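Local coordinates for glycosyl transferases group 1 family protein (Francisella tularensis subsp. tularensis, PDB 5I45) that probably transfers sugar residues as a GT-B glycosyltransferase of group 1, represented here by its C-terminal domain, at residues 127-139 with 181-193. Sequence-based numbering, arbitrary orientation.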
loop_
_atom_site.group_PDB
_atom_site.type_symbol
_atom_site.label_atom_id
_atom_site.label_comp_id
_atom_site.label_asym_id
_atom_site.label_seq_id
_atom_site.Cartn_x
_atom_site.Cartn_y
_atom_site.Cartn_z
ATOM N N PRO A 127 8.489 -4.928 -2.282
ATOM C CA PRO A 127 7.044 -4.737 -2.071
ATOM C C PRO A 127 6.335 -3.917 -3.198
ATOM O O PRO A 127 5.129 -4.108 -3.420
ATOM C CB PRO A 127 6.972 -4.057 -0.696
ATOM C CG PRO A 127 8.266 -4.345 -0.034
ATOM C CD PRO A 127 9.292 -4.553 -1.103
ATOM N N ALA A 128 7.028 -2.996 -3.887
ATOM C CA ALA A 128 6.457 -2.438 -5.109
ATOM C C ALA A 128 6.263 -3.526 -6.170
ATOM O O ALA A 128 5.200 -3.610 -6.769
ATOM C CB ALA A 128 7.308 -1.330 -5.692
ATOM N N LEU A 129 7.277 -4.362 -6.375
ATOM C CA LEU A 129 7.155 -5.450 -7.344
ATOM C C LEU A 129 6.063 -6.445 -6.968
ATOM O O LEU A 129 5.312 -6.905 -7.839
ATOM C CB LEU A 129 8.475 -6.171 -7.525
ATOM C CG LEU A 129 9.592 -5.339 -8.117
ATOM C CD1 LEU A 129 10.868 -6.146 -8.106
ATOM C CD2 LEU A 129 9.254 -4.881 -9.519
ATOM N N GLU A 130 5.972 -6.790 -5.693
ATOM C CA GLU A 130 4.950 -7.733 -5.216
ATOM C C GLU A 130 3.555 -7.141 -5.472
ATOM O O GLU A 130 2.636 -7.849 -5.898
ATOM C CB GLU A 130 5.160 -8.016 -3.731
ATOM C CG GLU A 130 6.381 -8.880 -3.407
ATOM C CD GLU A 130 6.766 -8.885 -1.917
ATOM O OE1 GLU A 130 6.102 -8.260 -1.094
ATOM O OE2 GLU A 130 7.786 -9.522 -1.571
ATOM N N ALA A 131 3.407 -5.855 -5.182
ATOM C CA ALA A 131 2.134 -5.157 -5.374
ATOM C C ALA A 131 1.773 -5.106 -6.859
ATOM O O ALA A 131 0.633 -5.388 -7.235
ATOM C CB ALA A 131 2.192 -3.774 -4.795
HETATM N N MSE A 132 2.736 -4.754 -7.703
HETATM C CA MSE A 132 2.495 -4.690 -9.138
HETATM C C MSE A 132 2.176 -6.041 -9.729
HETATM O O MSE A 132 1.312 -6.151 -10.593
HETATM C CB MSE A 132 3.716 -4.052 -9.819
HETATM C CG MSE A 132 3.854 -2.586 -9.379
HETATM SE SE MSE A 132 5.646 -1.820 -9.667
HETATM C CE MSE A 132 5.442 -1.307 -11.585
ATOM N N ALA A 133 2.858 -7.077 -9.265
ATOM C CA ALA A 133 2.566 -8.448 -9.718
ATOM C C ALA A 133 1.144 -8.864 -9.339
ATOM O O ALA A 133 0.568 -9.738 -9.999
ATOM C CB ALA A 133 3.596 -9.414 -9.157
ATOM N N SER A 134 0.610 -8.239 -8.298
ATOM C CA SER A 134 -0.738 -8.535 -7.862
ATOM C C SER A 134 -1.772 -7.593 -8.463
ATOM O O SER A 134 -2.933 -7.660 -8.105
ATOM C CB SER A 134 -0.818 -8.463 -6.340
ATOM O OG SER A 134 0.207 -9.233 -5.720
ATOM N N LYS A 135 -1.338 -6.721 -9.373
ATOM C CA LYS A 135 -2.183 -5.748 -10.020
ATOM C C LYS A 135 -2.789 -4.716 -9.055
ATOM O O LYS A 135 -3.891 -4.218 -9.234
ATOM C CB LYS A 135 -3.228 -6.418 -10.933
ATOM C CG LYS A 135 -3.459 -5.673 -12.235
ATOM C CD LYS A 135 -4.400 -6.379 -13.194
ATOM C CE LYS A 135 -3.853 -7.661 -13.817
ATOM N NZ LYS A 135 -4.809 -8.181 -14.831
ATOM N N CYS A 136 -1.997 -4.373 -8.056
ATOM C CA CYS A 136 -2.291 -3.216 -7.176
ATOM C C CYS A 136 -1.700 -1.976 -7.836
ATOM O O CYS A 136 -0.624 -2.042 -8.438
ATOM C CB CYS A 136 -1.631 -3.370 -5.814
ATOM S SG CYS A 136 -1.986 -4.876 -4.948
ATOM N N ALA A 137 -2.358 -0.826 -7.726
ATOM C CA ALA A 137 -1.749 0.431 -8.181
ATOM C C ALA A 137 -0.759 0.871 -7.116
ATOM O O ALA A 137 -1.136 0.888 -5.940
ATOM C CB ALA A 137 -2.823 1.469 -8.384
ATOM N N VAL A 138 0.456 1.256 -7.485
ATOM C CA VAL A 138 1.484 1.611 -6.513
ATOM C C VAL A 138 1.843 3.085 -6.539
ATOM O O VAL A 138 2.057 3.717 -7.608
ATOM C CB VAL A 138 2.760 0.775 -6.764
ATOM C CG1 VAL A 138 3.924 1.207 -5.875
ATOM C CG2 VAL A 138 2.471 -0.685 -6.516
ATOM N N ILE A 139 1.927 3.614 -5.311
ATOM C CA ILE A 139 2.471 4.943 -5.045
ATOM C C ILE A 139 3.734 4.697 -4.237
ATOM O O ILE A 139 3.692 4.040 -3.222
ATOM C CB ILE A 139 1.496 5.784 -4.212
ATOM C CG1 ILE A 139 0.195 6.029 -4.971
ATOM C CG2 ILE A 139 2.166 7.118 -3.845
ATOM C CD1 ILE A 139 -0.939 6.488 -4.074
ATOM N N ARG A 181 -6.900 4.318 -12.459
ATOM C CA ARG A 181 -6.289 3.412 -11.491
ATOM C C ARG A 181 -6.081 2.032 -12.091
ATOM O O ARG A 181 -5.016 1.438 -11.954
ATOM C CB ARG A 181 -7.118 3.312 -10.195
ATOM C CG ARG A 181 -6.474 2.440 -9.134
ATOM C CD ARG A 181 -7.220 2.372 -7.832
ATOM N NE ARG A 181 -8.417 1.560 -7.870
ATOM C CZ ARG A 181 -9.683 1.972 -7.836
ATOM N NH1 ARG A 181 -10.037 3.245 -7.871
ATOM N NH2 ARG A 181 -10.634 1.058 -7.745
ATOM N N TYR A 182 -7.110 1.520 -12.738
ATOM C CA TYR A 182 -7.000 0.177 -13.321
ATOM C C TYR A 182 -5.972 0.107 -14.450
ATOM O O TYR A 182 -5.274 -0.905 -14.573
ATOM C CB TYR A 182 -8.369 -0.360 -13.769
ATOM C CG TYR A 182 -9.348 -0.622 -12.617
ATOM C CD1 TYR A 182 -8.939 -1.242 -11.452
ATOM C CD2 TYR A 182 -10.669 -0.267 -12.720
ATOM C CE1 TYR A 182 -9.823 -1.497 -10.411
ATOM C CE2 TYR A 182 -11.570 -0.519 -11.691
ATOM C CZ TYR A 182 -11.133 -1.128 -10.532
ATOM O OH TYR A 182 -12.026 -1.402 -9.493
ATOM N N LYS A 183 -5.852 1.170 -15.235
ATOM C CA LYS A 183 -4.856 1.208 -16.286
ATOM C C LYS A 183 -3.425 1.268 -15.742
ATOM O O LYS A 183 -2.554 0.556 -16.223
ATOM C CB LYS A 183 -5.139 2.351 -17.236
ATOM C CG LYS A 183 -4.070 2.540 -18.292
ATOM C CD LYS A 183 -4.665 2.844 -19.640
ATOM C CE LYS A 183 -3.653 3.575 -20.495
ATOM N NZ LYS A 183 -2.330 3.577 -19.797
ATOM N N ILE A 184 -3.210 2.110 -14.730
ATOM C CA ILE A 184 -1.914 2.202 -14.064
ATOM C C ILE A 184 -1.520 0.841 -13.492
ATOM O O ILE A 184 -0.421 0.375 -13.708
ATOM C CB ILE A 184 -1.980 3.251 -12.926
ATOM C CG1 ILE A 184 -2.095 4.659 -13.514
ATOM C CG2 ILE A 184 -0.804 3.130 -11.959
ATOM C CD1 ILE A 184 -0.885 5.190 -14.192
ATOM N N ALA A 185 -2.479 0.211 -12.814
ATOM C CA ALA A 185 -2.231 -1.096 -12.186
ATOM C C ALA A 185 -1.888 -2.184 -13.215
ATOM O O ALA A 185 -0.963 -2.953 -13.021
ATOM C CB ALA A 185 -3.399 -1.519 -11.312
ATOM N N GLN A 186 -2.662 -2.230 -14.293
ATOM C CA GLN A 186 -2.399 -3.158 -15.376
ATOM C C GLN A 186 -1.033 -2.898 -15.999
ATOM O O GLN A 186 -0.294 -3.847 -16.292
ATOM C CB GLN A 186 -3.503 -3.066 -16.396
ATOM C CG GLN A 186 -3.351 -4.042 -17.549
ATOM C CD GLN A 186 -3.601 -5.480 -17.150
ATOM O OE1 GLN A 186 -4.646 -5.801 -16.591
ATOM N NE2 GLN A 186 -2.657 -6.362 -17.432
ATOM N N ASN A 187 -0.682 -1.637 -16.228
ATOM C CA ASN A 187 0.611 -1.340 -16.801
ATOM C C ASN A 187 1.745 -1.817 -15.880
ATOM O O ASN A 187 2.743 -2.338 -16.351
ATOM C CB ASN A 187 0.760 0.155 -17.049
ATOM C CG ASN A 187 -0.132 0.684 -18.158
ATOM O OD1 ASN A 187 -0.360 1.907 -18.255
ATOM N ND2 ASN A 187 -0.620 -0.190 -19.019
ATOM N N GLY A 188 1.592 -1.616 -14.568
ATOM C CA GLY A 188 2.598 -2.102 -13.608
ATOM C C GLY A 188 2.733 -3.625 -13.649
ATOM O O GLY A 188 3.827 -4.169 -13.643
ATOM N N TYR A 189 1.577 -4.284 -13.699
ATOM C CA TYR A 189 1.545 -5.744 -13.831
ATOM C C TYR A 189 2.275 -6.210 -15.113
ATOM O O TYR A 189 3.099 -7.126 -15.050
ATOM C CB TYR A 189 0.085 -6.219 -13.827
ATOM C CG TYR A 189 -0.051 -7.669 -14.137
ATOM C CD1 TYR A 189 -0.152 -8.123 -15.459
ATOM C CD2 TYR A 189 -0.005 -8.617 -13.118
ATOM C CE1 TYR A 189 -0.221 -9.461 -15.745
ATOM C CE2 TYR A 189 -0.093 -9.954 -13.388
ATOM C CZ TYR A 189 -0.171 -10.383 -14.725
ATOM O OH TYR A 189 -0.226 -11.715 -15.031
ATOM N N ASP A 190 1.971 -5.555 -16.230
ATOM C CA ASP A 190 2.584 -5.928 -17.506
ATOM C C ASP A 190 4.102 -5.778 -17.443
ATOM O O ASP A 190 4.827 -6.596 -17.976
ATOM C CB ASP A 190 2.010 -5.095 -18.645
ATOM C CG ASP A 190 0.569 -5.455 -18.972
ATOM O OD1 ASP A 190 0.092 -6.513 -18.533
ATOM O OD2 ASP A 190 -0.120 -4.676 -19.655
ATOM N N LEU A 191 4.562 -4.706 -16.816
ATOM C CA LEU A 191 5.974 -4.477 -16.687
ATOM C C LEU A 191 6.646 -5.543 -15.843
ATOM O O LEU A 191 7.637 -6.126 -16.252
ATOM C CB LEU A 191 6.251 -3.099 -16.078
ATOM C CG LEU A 191 7.715 -2.828 -15.723
ATOM C CD1 LEU A 191 8.542 -2.719 -16.976
ATOM C CD2 LEU A 191 7.815 -1.556 -14.912
ATOM N N VAL A 192 6.105 -5.819 -14.658
ATOM C CA VAL A 192 6.810 -6.741 -13.768
ATOM C C VAL A 192 6.750 -8.186 -14.244
ATOM O O VAL A 192 7.736 -8.915 -14.122
ATOM C CB VAL A 192 6.406 -6.539 -12.291
ATOM C CG1 VAL A 192 6.614 -5.077 -11.918
ATOM C CG2 VAL A 192 4.972 -6.996 -12.049
ATOM N N THR A 193 5.643 -8.601 -14.861
ATOM C CA THR A 193 5.558 -9.983 -15.348
ATOM C C THR A 193 6.446 -10.206 -16.579
ATOM O O THR A 193 6.787 -11.348 -16.909
ATOM C CB THR A 193 4.114 -10.427 -15.636
ATOM O OG1 THR A 193 3.512 -9.514 -16.558
ATOM C CG2 THR A 193 3.314 -10.482 -14.360
HETATM O O HOH W 1 0.695 -2.290 -10.860
#
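K135 extends across helix 181-193, side by side with the Q186 side chain, and shares its length between Y189 and Q186. Its CB leads to CG, which packs against CB of Y189 at 3.9 Å and also lies near the backbone O of A185. CD comes up beside the amide of Q186. A bend at chi3 (-69°) then carries CE over one face of the Y189 ring, 4.0 Å from the ring centroid in a CH-pi contact. At the tip, NZ forms a cation-pi pair with the same face and donates to OE1 of Q186 (3.0 Å), tilted 21° from that carbonyl plane. The amide's other end is held too, since Q186 NE2 donates to D190 OD1. K135 CE and T193 CG2 lie over opposite faces of the Y189 ring, each toward the rim. A133 O meets the ring at its edge, in plane, 3.4 Å from CD2.

Deeper in, M132 points its selenomethionine chain at the helix; in the conformer described, CE lies 3.6 Å from CA of G188, where the absence of a side chain permits close approach. V192 CG1 fits between L129 CD2 and M132 CB. At the other end, the methyl of A185 sits 3.4 Å from K135 O, and a water bridges C136 O and A185 O.

K135, with positive phi, is the C-prime residue of a Schellman motif closing helix 126-133 before strand 137-140. The long C-terminal helix thus packs across a helix-to-strand turn of the parallel-sheet, Rossmann-like domain characteristic of GT-B enzymes.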